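Local coordinates for protein oxidoreductase (Listeria innocua, PDB 3E18) that binds NAD in a Rossmann-type domain and is probably a dehydrogenase of the GFO/IDH/MocA family whose substrate is not known, at residues A[14-17]-A[18-22]; A[35-39]-A[40-44]; A[73-76]-A[77-80]. All coordinates share one frame; numbering follows the deposited sequence.

Contact 1 (A[14-17]-A[18-22]); sequences GGMG and SYHVT. With NAD (nicotinamide-adenine-dinucleotide), chain E.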
loop_
_atom_site.group_PDB
_atom_site.type_symbol
_atom_site.label_atom_id
_atom_site.label_comp_id
_atom_site.label_asym_id
_atom_site.label_seq_id
_atom_site.Cartn_x
_atom_site.Cartn_y
_atom_site.Cartn_z
ATOM N N GLY A 14 28.706 12.973 -17.883
ATOM C CA GLY A 14 27.360 12.846 -18.425
ATOM C C GLY A 14 26.433 13.799 -17.706
ATOM O O GLY A 14 26.870 14.847 -17.231
ATOM N N GLY A 15 25.157 13.426 -17.617
ATOM C CA GLY A 15 24.151 14.238 -16.937
ATOM C C GLY A 15 24.525 14.670 -15.526
ATOM O O GLY A 15 24.545 15.867 -15.217
ATOM N N MET A 16 24.844 13.700 -14.674
ATOM C CA MET A 16 25.144 13.992 -13.279
ATOM C C MET A 16 26.579 14.492 -13.085
ATOM O O MET A 16 26.831 15.371 -12.258
ATOM C CB MET A 16 24.893 12.753 -12.417
ATOM C CG MET A 16 24.731 13.046 -10.933
ATOM S SD MET A 16 23.458 14.279 -10.508
ATOM C CE MET A 16 23.785 14.465 -8.762
ATOM N N GLY A 17 27.507 13.914 -13.841
ATOM C CA GLY A 17 28.909 14.311 -13.792
ATOM C C GLY A 17 29.108 15.771 -14.125
ATOM O O GLY A 17 29.861 16.466 -13.438
ATOM N N SER A 18 28.416 16.249 -15.163
ATOM C CA SER A 18 28.470 17.668 -15.500
ATOM C C SER A 18 27.866 18.535 -14.396
ATOM O O SER A 18 28.330 19.645 -14.171
ATOM C CB SER A 18 27.800 17.961 -16.850
ATOM O OG SER A 18 26.431 17.616 -16.819
ATOM N N TYR A 19 26.862 18.009 -13.692
ATOM C CA TYR A 19 26.221 18.738 -12.595
ATOM C C TYR A 19 27.103 18.784 -11.347
ATOM O O TYR A 19 27.035 19.735 -10.559
ATOM C CB TYR A 19 24.829 18.158 -12.281
ATOM C CG TYR A 19 24.084 18.901 -11.187
ATOM C CD1 TYR A 19 23.838 20.276 -11.289
ATOM C CD2 TYR A 19 23.632 18.236 -10.049
ATOM C CE1 TYR A 19 23.161 20.969 -10.280
ATOM C CE2 TYR A 19 22.943 18.922 -9.035
ATOM C CZ TYR A 19 22.716 20.287 -9.159
ATOM O OH TYR A 19 22.040 20.972 -8.168
ATOM N N HIS A 20 27.962 17.778 -11.188
ATOM C CA HIS A 20 28.900 17.743 -10.062
ATOM C C HIS A 20 29.955 18.853 -10.116
ATOM O O HIS A 20 30.539 19.214 -9.086
ATOM C CB HIS A 20 29.577 16.389 -9.993
ATOM C CG HIS A 20 28.843 15.403 -9.148
ATOM N ND1 HIS A 20 28.981 15.361 -7.779
ATOM C CD2 HIS A 20 27.953 14.437 -9.469
ATOM C CE1 HIS A 20 28.222 14.399 -7.294
ATOM N NE2 HIS A 20 27.583 13.827 -8.296
ATOM N N VAL A 21 30.196 19.381 -11.317
ATOM C CA VAL A 21 31.016 20.582 -11.483
ATOM C C VAL A 21 30.433 21.703 -10.627
ATOM O O VAL A 21 31.133 22.254 -9.777
ATOM C CB VAL A 21 31.139 21.010 -12.971
ATOM C CG1 VAL A 21 31.888 22.323 -13.098
ATOM C CG2 VAL A 21 31.845 19.923 -13.785
ATOM N N THR A 22 29.141 21.984 -10.814
ATOM C CA THR A 22 28.416 22.982 -10.022
ATOM C C THR A 22 28.394 22.655 -8.527
ATOM O O THR A 22 28.638 23.531 -7.701
ATOM C CB THR A 22 26.979 23.180 -10.559
ATOM O OG1 THR A 22 27.026 23.343 -11.982
ATOM C CG2 THR A 22 26.329 24.412 -9.945
HETATM P PA NAD E . 25.100 9.390 -18.320
HETATM O O1A NAD E . 24.367 10.647 -18.592
HETATM O O2A NAD E . 24.868 8.328 -19.315
HETATM O O5B NAD E . 26.670 9.692 -18.173
HETATM C C5B NAD E . 27.632 8.710 -17.858
HETATM C C4B NAD E . 28.954 9.164 -18.468
HETATM O O4B NAD E . 30.009 8.298 -18.091
HETATM C C3B NAD E . 28.887 9.151 -19.992
HETATM O O3B NAD E . 29.286 10.411 -20.479
HETATM C C2B NAD E . 29.875 8.075 -20.393
HETATM O O2B NAD E . 30.529 8.358 -21.609
HETATM C C1B NAD E . 30.830 8.055 -19.213
HETATM N N9A NAD E . 31.533 6.773 -19.047
HETATM C C8A NAD E . 31.041 5.509 -19.269
HETATM N N7A NAD E . 32.015 4.612 -18.980
HETATM C C5A NAD E . 33.116 5.293 -18.583
HETATM C C6A NAD E . 34.384 4.878 -18.188
HETATM N N6A NAD E . 34.614 3.582 -17.985
HETATM N N1A NAD E . 35.329 5.828 -17.832
HETATM C C2A NAD E . 35.027 7.175 -17.873
HETATM N N3A NAD E . 33.768 7.577 -18.269
HETATM C C4A NAD E . 32.829 6.652 -18.620
HETATM O O3 NAD E . 24.689 8.853 -16.847
HETATM P PN NAD E . 24.147 9.770 -15.660
HETATM O O1N NAD E . 22.664 9.858 -15.734
HETATM O O2N NAD E . 24.964 10.998 -15.529
HETATM O O5D NAD E . 24.457 8.818 -14.367
HETATM C C5D NAD E . 25.758 8.401 -14.015
HETATM C C4D NAD E . 25.774 7.939 -12.540
HETATM O O4D NAD E . 25.187 8.932 -11.719
HETATM C C3D NAD E . 24.964 6.677 -12.298
HETATM O O3D NAD E . 25.575 5.921 -11.262
HETATM C C2D NAD E . 23.625 7.166 -11.785
HETATM O O2D NAD E . 23.067 6.223 -10.899
HETATM C C1D NAD E . 24.027 8.438 -11.051
HETATM N N1N NAD E . 22.972 9.480 -10.938
HETATM C C2N NAD E . 22.675 9.916 -9.678
HETATM C C3N NAD E . 21.712 10.892 -9.446
HETATM C C7N NAD E . 21.605 11.484 -8.075
HETATM O O7N NAD E . 20.513 12.312 -7.774
HETATM N N7N NAD E . 22.546 11.234 -7.159
HETATM C C4N NAD E . 21.050 11.470 -10.539
HETATM C C5N NAD E . 21.364 11.038 -11.830
HETATM C C6N NAD E . 22.335 10.046 -12.018
#
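Gly14 O takes the backbone N-H of Ser18 at 2.9 Å from Ser18 N, an i to i+4 bond of the turn that faces the dinucleotide. Two residues further along, His20 N reaches Met16 O at 2.9 Å, although its N-H is bent to 137°; a weak second bond leads from His20 N to Gly17 O. The hydroxyl of Ser18 turns back over the same turn: with chi1 at 62°, OG is folded in between its own N and carbonyl carbon and sits 2.8 Å from Gly14 O and 3.0 Å from Gly15 O, with one proton to serve either. The amides of Gly15 and Met16 face the cofactor. Gly15 N donates to NAD O1A at 3.0 Å and Met16 N to O2N at 2.8 Å, both nearly straight, and Gly14, whose CA lies against NAD O5B, has no side chain to obstruct the pyrophosphate. Apolar contact centres on Met16. Its chain bends at CG, so that SD lies 3.7 Å from NAD C4N on the nicotinamide and also meets the edge of the Tyr19 ring, a Met-aromatic contact with SD 4.0 Å from CD2. Met16 CG touches His20 CD2, while both ring nitrogens of His20 are engaged further away, ND1 by Tyr308 and NE2 by Glu95. Gly14 and Gly17 fit the GxGxxG pattern of Rossmann folds, and helix 15-25 here begins the crossover from strand 6-11 to strand 30-36, the two lying side by side in the parallel sheet.

Contact 2 (A[35-39]-A[40-44]); sequences VFDIL and AEKRE. With NAD (nicotinamide-adenine-dinucleotide), chain E.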
loop_
_atom_site.group_PDB
_atom_site.type_symbol
_atom_site.label_atom_id
_atom_site.label_comp_id
_atom_site.label_asym_id
_atom_site.label_seq_id
_atom_site.Cartn_x
_atom_site.Cartn_y
_atom_site.Cartn_z
ATOM N N VAL A 35 38.448 16.983 -15.798
ATOM C CA VAL A 35 37.433 16.038 -16.245
ATOM C C VAL A 35 38.048 14.913 -17.083
ATOM O O VAL A 35 38.886 15.161 -17.946
ATOM C CB VAL A 35 36.351 16.761 -17.111
ATOM C CG1 VAL A 35 35.450 15.763 -17.820
ATOM C CG2 VAL A 35 35.523 17.721 -16.277
ATOM N N PHE A 36 37.627 13.677 -16.822
ATOM C CA PHE A 36 37.824 12.591 -17.775
ATOM C C PHE A 36 36.503 11.943 -18.169
ATOM O O PHE A 36 35.635 11.704 -17.323
ATOM C CB PHE A 36 38.784 11.517 -17.239
ATOM C CG PHE A 36 38.934 10.341 -18.165
ATOM C CD1 PHE A 36 39.594 10.483 -19.387
ATOM C CD2 PHE A 36 38.369 9.108 -17.847
ATOM C CE1 PHE A 36 39.696 9.416 -20.272
ATOM C CE2 PHE A 36 38.481 8.029 -18.723
ATOM C CZ PHE A 36 39.146 8.186 -19.935
ATOM N N ASP A 37 36.362 11.660 -19.458
ATOM C CA ASP A 37 35.287 10.807 -19.952
ATOM C C ASP A 37 35.870 9.862 -20.994
ATOM O O ASP A 37 36.844 10.195 -21.668
ATOM C CB ASP A 37 34.136 11.638 -20.530
ATOM C CG ASP A 37 32.842 10.840 -20.664
ATOM O OD1 ASP A 37 32.756 9.962 -21.555
ATOM O OD2 ASP A 37 31.891 11.111 -19.900
ATOM N N ILE A 38 35.286 8.675 -21.111
ATOM C CA ILE A 38 35.765 7.682 -22.077
ATOM C C ILE A 38 35.464 8.085 -23.538
ATOM O O ILE A 38 36.193 7.712 -24.450
ATOM C CB ILE A 38 35.245 6.260 -21.723
ATOM C CG1 ILE A 38 36.129 5.186 -22.364
ATOM C CG2 ILE A 38 33.754 6.113 -22.049
ATOM C CD1 ILE A 38 35.981 3.809 -21.750
ATOM N N LEU A 39 34.418 8.877 -23.741
ATOM C CA LEU A 39 34.090 9.382 -25.074
ATOM C C LEU A 39 34.779 10.714 -25.351
ATOM O O LEU A 39 34.758 11.620 -24.518
ATOM C CB LEU A 39 32.575 9.517 -25.257
ATOM C CG LEU A 39 31.685 8.272 -25.133
ATOM C CD1 LEU A 39 30.239 8.660 -25.332
ATOM C CD2 LEU A 39 32.065 7.169 -26.124
ATOM N N ALA A 40 35.392 10.812 -26.527
ATOM C CA ALA A 40 36.040 12.048 -26.989
ATOM C C ALA A 40 35.051 13.206 -27.141
ATOM O O ALA A 40 35.401 14.354 -26.876
ATOM C CB ALA A 40 36.775 11.802 -28.293
ATOM N N GLU A 41 33.824 12.879 -27.544
ATOM C CA GLU A 41 32.689 13.805 -27.605
ATOM C C GLU A 41 32.431 14.514 -26.270
ATOM O O GLU A 41 32.229 15.735 -26.216
ATOM C CB GLU A 41 31.434 13.029 -28.035
ATOM C CG GLU A 41 30.105 13.786 -27.916
ATOM C CD GLU A 41 28.922 12.871 -27.586
ATOM O OE1 GLU A 41 28.998 11.645 -27.855
ATOM O OE2 GLU A 41 27.911 13.385 -27.051
ATOM N N LYS A 42 32.444 13.739 -25.191
ATOM C CA LYS A 42 32.207 14.293 -23.877
ATOM C C LYS A 42 33.406 15.038 -23.307
ATOM O O LYS A 42 33.238 15.969 -22.525
ATOM C CB LYS A 42 31.698 13.216 -22.923
ATOM C CG LYS A 42 30.202 13.343 -22.647
ATOM C CD LYS A 42 29.322 12.917 -23.803
ATOM C CE LYS A 42 28.707 11.543 -23.557
ATOM N NZ LYS A 42 27.758 11.508 -22.399
ATOM N N ARG A 43 34.608 14.638 -23.711
ATOM C CA ARG A 43 35.816 15.353 -23.329
ATOM C C ARG A 43 35.870 16.736 -23.987
ATOM O O ARG A 43 36.252 17.718 -23.335
ATOM C CB ARG A 43 37.068 14.537 -23.665
ATOM C CG ARG A 43 37.281 13.313 -22.755
ATOM C CD ARG A 43 38.714 12.784 -22.824
ATOM N NE ARG A 43 39.129 12.418 -24.178
ATOM C CZ ARG A 43 38.968 11.210 -24.720
ATOM N NH1 ARG A 43 38.401 10.228 -24.028
ATOM N NH2 ARG A 43 39.382 10.982 -25.961
ATOM N N GLU A 44 35.471 16.799 -25.260
ATOM C CA GLU A 44 35.361 18.058 -26.006
ATOM C C GLU A 44 34.339 18.981 -25.358
ATOM O O GLU A 44 34.596 20.175 -25.182
ATOM C CB GLU A 44 34.928 17.796 -27.452
ATOM C CG GLU A 44 35.980 17.165 -28.363
ATOM C CD GLU A 44 35.372 16.553 -29.642
ATOM O OE1 GLU A 44 36.065 15.746 -30.309
ATOM O OE2 GLU A 44 34.202 16.868 -29.978
HETATM P PA NAD E . 25.100 9.390 -18.320
HETATM O O1A NAD E . 24.367 10.647 -18.592
HETATM O O2A NAD E . 24.868 8.328 -19.315
HETATM O O5B NAD E . 26.670 9.692 -18.173
HETATM C C5B NAD E . 27.632 8.710 -17.858
HETATM C C4B NAD E . 28.954 9.164 -18.468
HETATM O O4B NAD E . 30.009 8.298 -18.091
HETATM C C3B NAD E . 28.887 9.151 -19.992
HETATM O O3B NAD E . 29.286 10.411 -20.479
HETATM C C2B NAD E . 29.875 8.075 -20.393
HETATM O O2B NAD E . 30.529 8.358 -21.609
HETATM C C1B NAD E . 30.830 8.055 -19.213
HETATM N N9A NAD E . 31.533 6.773 -19.047
HETATM C C8A NAD E . 31.041 5.509 -19.269
HETATM N N7A NAD E . 32.015 4.612 -18.980
HETATM C C5A NAD E . 33.116 5.293 -18.583
HETATM C C6A NAD E . 34.384 4.878 -18.188
HETATM N N6A NAD E . 34.614 3.582 -17.985
HETATM N N1A NAD E . 35.329 5.828 -17.832
HETATM C C2A NAD E . 35.027 7.175 -17.873
HETATM N N3A NAD E . 33.768 7.577 -18.269
HETATM C C4A NAD E . 32.829 6.652 -18.620
HETATM O O3 NAD E . 24.689 8.853 -16.847
HETATM P PN NAD E . 24.147 9.770 -15.660
HETATM O O1N NAD E . 22.664 9.858 -15.734
HETATM O O2N NAD E . 24.964 10.998 -15.529
HETATM O O5D NAD E . 24.457 8.818 -14.367
HETATM C C5D NAD E . 25.758 8.401 -14.015
HETATM C C4D NAD E . 25.774 7.939 -12.540
HETATM O O4D NAD E . 25.187 8.932 -11.719
HETATM C C3D NAD E . 24.964 6.677 -12.298
HETATM O O3D NAD E . 25.575 5.921 -11.262
HETATM C C2D NAD E . 23.625 7.166 -11.785
HETATM O O2D NAD E . 23.067 6.223 -10.899
HETATM C C1D NAD E . 24.027 8.438 -11.051
HETATM N N1N NAD E . 22.972 9.480 -10.938
HETATM C C2N NAD E . 22.675 9.916 -9.678
HETATM C C3N NAD E . 21.712 10.892 -9.446
HETATM C C7N NAD E . 21.605 11.484 -8.075
HETATM O O7N NAD E . 20.513 12.312 -7.774
HETATM N N7N NAD E . 22.546 11.234 -7.159
HETATM C C4N NAD E . 21.050 11.470 -10.539
HETATM C C5N NAD E . 21.364 11.038 -11.830
HETATM C C6N NAD E . 22.335 10.046 -12.018
#
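Ala40 opens helix 40-47 directly after Leu39, the N-cap residue, and its CA lies over one face of the Arg43 guanidinium, toward the rim. Glu41 adds little beyond bringing OE1 near Leu39 CD1. Lys42 does more. Its CB packs 3.5 Å from Asp37 CG, its CE runs beside Leu39 CD1, and the chain, bent at three successive torsions, carries NZ to 2.7 Å from NAD O3B. Asp37 holds the same ribose from just beyond the end of strand 30-36: OD1 accepts from O2B at 2.7 Å and OD2 from O3B at 2.8 Å. Lys42 NZ and Asp37 OD2 therefore share the O3B hydroxyl without touching each other. OD1 also uses its anti lone pair for Leu39 N, at 3.0 Å and 170°, closing an Asx turn, while OD2 has a further donor in Tyr13 N; these backbone bonds hold the carboxylate in position. Arg43 N bonds to Leu39 O at 3.1 Å, closing a turn of the helix. Its side chain bends at chi3 (-57°) to send NH1 back to Asp37 O, 2.8 Å away in the carbonyl plane, with the guanidinium almost parallel to the neighbouring Phe36 ring. An acidic residue at the end of the second strand, gripping both hydroxyls of the adenosine ribose, is the classical mark of an NAD-binding Rossmann fold.

Contact 3 (A[73-76]-A[77-80]); sequences TPND and SHKE. With NAD (nicotinamide-adenine-dinucleotide), chain E.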
loop_
_atom_site.group_PDB
_atom_site.type_symbol
_atom_site.label_atom_id
_atom_site.label_comp_id
_atom_site.label_asym_id
_atom_site.label_seq_id
_atom_site.Cartn_x
_atom_site.Cartn_y
_atom_site.Cartn_z
ATOM N N THR A 73 29.915 7.504 -13.618
ATOM C CA THR A 73 29.773 6.642 -14.791
ATOM C C THR A 73 28.579 5.696 -14.558
ATOM O O THR A 73 28.063 5.651 -13.438
ATOM C CB THR A 73 31.058 5.831 -15.013
ATOM O OG1 THR A 73 31.275 4.976 -13.880
ATOM C CG2 THR A 73 32.250 6.743 -15.200
ATOM N N PRO A 74 28.115 4.963 -15.604
ATOM C CA PRO A 74 27.105 3.916 -15.363
ATOM C C PRO A 74 27.498 2.900 -14.276
ATOM O O PRO A 74 28.676 2.723 -13.973
ATOM C CB PRO A 74 26.959 3.247 -16.730
ATOM C CG PRO A 74 27.277 4.339 -17.703
ATOM C CD PRO A 74 28.402 5.106 -17.048
ATOM N N ASN A 75 26.504 2.251 -13.693
ATOM C CA ASN A 75 26.688 1.522 -12.435
ATOM C C ASN A 75 27.681 0.369 -12.442
ATOM O O ASN A 75 28.295 0.077 -11.412
ATOM C CB ASN A 75 25.337 1.025 -11.924
ATOM C CG ASN A 75 24.415 2.151 -11.558
ATOM O OD1 ASN A 75 24.866 3.265 -11.259
ATOM N ND2 ASN A 75 23.108 1.877 -11.569
ATOM N N ASP A 76 27.826 -0.281 -13.595
ATOM C CA ASP A 76 28.683 -1.459 -13.718
ATOM C C ASP A 76 30.173 -1.139 -13.656
ATOM O O ASP A 76 30.981 -2.011 -13.341
ATOM C CB ASP A 76 28.335 -2.273 -14.982
ATOM C CG ASP A 76 28.531 -1.485 -16.273
ATOM O OD1 ASP A 76 27.957 -0.379 -16.419
ATOM O OD2 ASP A 76 29.248 -1.991 -17.162
ATOM N N SER A 77 30.530 0.114 -13.926
ATOM C CA SER A 77 31.929 0.527 -13.903
ATOM C C SER A 77 32.411 1.127 -12.573
ATOM O O SER A 77 33.598 1.404 -12.429
ATOM C CB SER A 77 32.223 1.484 -15.073
ATOM O OG SER A 77 31.341 2.591 -15.063
ATOM N N HIS A 78 31.512 1.314 -11.603
ATOM C CA HIS A 78 31.860 2.048 -10.384
ATOM C C HIS A 78 32.965 1.374 -9.585
ATOM O O HIS A 78 33.870 2.038 -9.104
ATOM C CB HIS A 78 30.661 2.201 -9.453
ATOM C CG HIS A 78 29.617 3.161 -9.934
ATOM N ND1 HIS A 78 28.440 3.364 -9.248
ATOM C CD2 HIS A 78 29.559 3.959 -11.029
ATOM C CE1 HIS A 78 27.704 4.250 -9.896
ATOM N NE2 HIS A 78 28.362 4.629 -10.979
ATOM N N LYS A 79 32.866 0.059 -9.440
ATOM C CA LYS A 79 33.757 -0.683 -8.552
ATOM C C LYS A 79 35.216 -0.633 -9.026
ATOM O O LYS A 79 36.108 -0.355 -8.228
ATOM C CB LYS A 79 33.279 -2.126 -8.419
ATOM C CG LYS A 79 34.122 -3.003 -7.476
ATOM C CD LYS A 79 33.863 -4.478 -7.749
ATOM C CE LYS A 79 34.726 -5.364 -6.857
ATOM N NZ LYS A 79 34.425 -6.820 -7.011
ATOM N N GLU A 80 35.444 -0.887 -10.316
ATOM C CA GLU A 80 36.802 -0.924 -10.878
ATOM C C GLU A 80 37.472 0.448 -10.811
ATOM O O GLU A 80 38.637 0.551 -10.421
ATOM C CB GLU A 80 36.802 -1.450 -12.327
ATOM C CG GLU A 80 38.195 -1.548 -12.975
ATOM C CD GLU A 80 38.168 -2.115 -14.394
ATOM O OE1 GLU A 80 37.867 -3.320 -14.571
ATOM O OE2 GLU A 80 38.465 -1.346 -15.335
HETATM P PA NAD E . 25.100 9.390 -18.320
HETATM O O1A NAD E . 24.367 10.647 -18.592
HETATM O O2A NAD E . 24.868 8.328 -19.315
HETATM O O5B NAD E . 26.670 9.692 -18.173
HETATM C C5B NAD E . 27.632 8.710 -17.858
HETATM C C4B NAD E . 28.954 9.164 -18.468
HETATM O O4B NAD E . 30.009 8.298 -18.091
HETATM C C3B NAD E . 28.887 9.151 -19.992
HETATM O O3B NAD E . 29.286 10.411 -20.479
HETATM C C2B NAD E . 29.875 8.075 -20.393
HETATM O O2B NAD E . 30.529 8.358 -21.609
HETATM C C1B NAD E . 30.830 8.055 -19.213
HETATM N N9A NAD E . 31.533 6.773 -19.047
HETATM C C8A NAD E . 31.041 5.509 -19.269
HETATM N N7A NAD E . 32.015 4.612 -18.980
HETATM C C5A NAD E . 33.116 5.293 -18.583
HETATM C C6A NAD E . 34.384 4.878 -18.188
HETATM N N6A NAD E . 34.614 3.582 -17.985
HETATM N N1A NAD E . 35.329 5.828 -17.832
HETATM C C2A NAD E . 35.027 7.175 -17.873
HETATM N N3A NAD E . 33.768 7.577 -18.269
HETATM C C4A NAD E . 32.829 6.652 -18.620
HETATM O O3 NAD E . 24.689 8.853 -16.847
HETATM P PN NAD E . 24.147 9.770 -15.660
HETATM O O1N NAD E . 22.664 9.858 -15.734
HETATM O O2N NAD E . 24.964 10.998 -15.529
HETATM O O5D NAD E . 24.457 8.818 -14.367
HETATM C C5D NAD E . 25.758 8.401 -14.015
HETATM C C4D NAD E . 25.774 7.939 -12.540
HETATM O O4D NAD E . 25.187 8.932 -11.719
HETATM C C3D NAD E . 24.964 6.677 -12.298
HETATM O O3D NAD E . 25.575 5.921 -11.262
HETATM C C2D NAD E . 23.625 7.166 -11.785
HETATM O O2D NAD E . 23.067 6.223 -10.899
HETATM C C1D NAD E . 24.027 8.438 -11.051
HETATM N N1N NAD E . 22.972 9.480 -10.938
HETATM C C2N NAD E . 22.675 9.916 -9.678
HETATM C C3N NAD E . 21.712 10.892 -9.446
HETATM C C7N NAD E . 21.605 11.484 -8.075
HETATM O O7N NAD E . 20.513 12.312 -7.774
HETATM N N7N NAD E . 22.546 11.234 -7.159
HETATM C C4N NAD E . 21.050 11.470 -10.539
HETATM C C5N NAD E . 21.364 11.038 -11.830
HETATM C C6N NAD E . 22.335 10.046 -12.018
HETATM O O HOH W 1 30.332 -1.332 -10.069
HETATM O O HOH W 2 33.503 -2.205 -12.254
HETATM O O HOH W 3 29.824 1.492 -17.377
#
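The loop after strand 68-71 forms part of the NAD pocket of the Rossmann domain, and its turn into helix 78-87 is held by His78 and Ser77. His78 NE2 donates to Thr73 O at 2.7 Å; the acceptor lies near the ring plane, but the donor stands above the carbonyl plane of Thr73 and the N-H is bent to 142°. The ring is fixed at its other nitrogen by ND1 bonding to Val98 O, and one face is covered by Asn75, whose CA lies 3.8 Å above the ring centre in a CH-pi contact. Asn75 sends its amide alongside the imidazole, the two planes 72° apart, with OD1 2.7 Å from NAD O3D; ND2 is taken by Gly170 O. The same ribose hydroxyl meets the imidazole edge, 3.0 Å from His78 CE1. Ser77 makes the second set of bonds. Its OG, tucked over its own backbone by a chi1 of 55°, donates to Pro74 O at 2.9 Å, and Ser77 N reaches the same oxygen from the same face of the carbonyl. Thr73 OG1 lies 2.7 Å from Ser77 OG, while the other branch of Thr73, CG2, packs 3.5 Å from NAD C4A on the adenine; Pro74 CD touches the adenine at C8A. Waters extend the turn: one joins Asn75 O to Lys79 N, another Asp76 O to Glu80 N, and a third links Asp76 OD1, itself bonded to His169, with Ser77 OG. Two carbonyl acceptors, Thr73 O at NE2 and Val98 O at ND1, are consistent with an imidazole protonated on both nitrogens.

The three contacts are successive strand-to-helix turns of one Rossmann domain, all meeting the same NAD. Contact 1 presents backbone amides to the pyrophosphate and a methionine to the nicotinamide; contact 2 meets the adenosine ribose with charged side chains and the adenine with apolar ones; contact 3 brings neutral polar groups and a histidine to the nicotinamide ribose and apolar atoms again to the adenine. Contact 3 is buried, contacts 1 and 2 partly buried, contact 2 having the more exposed residues. Contacts 1 and 2 touch, Gly14 meeting Asp37 and Lys42; helix 15-25 of contact 1 is followed by strand 30-36, which leads into contact 2. Contact 3 touches neither, and NAD bridges the gap.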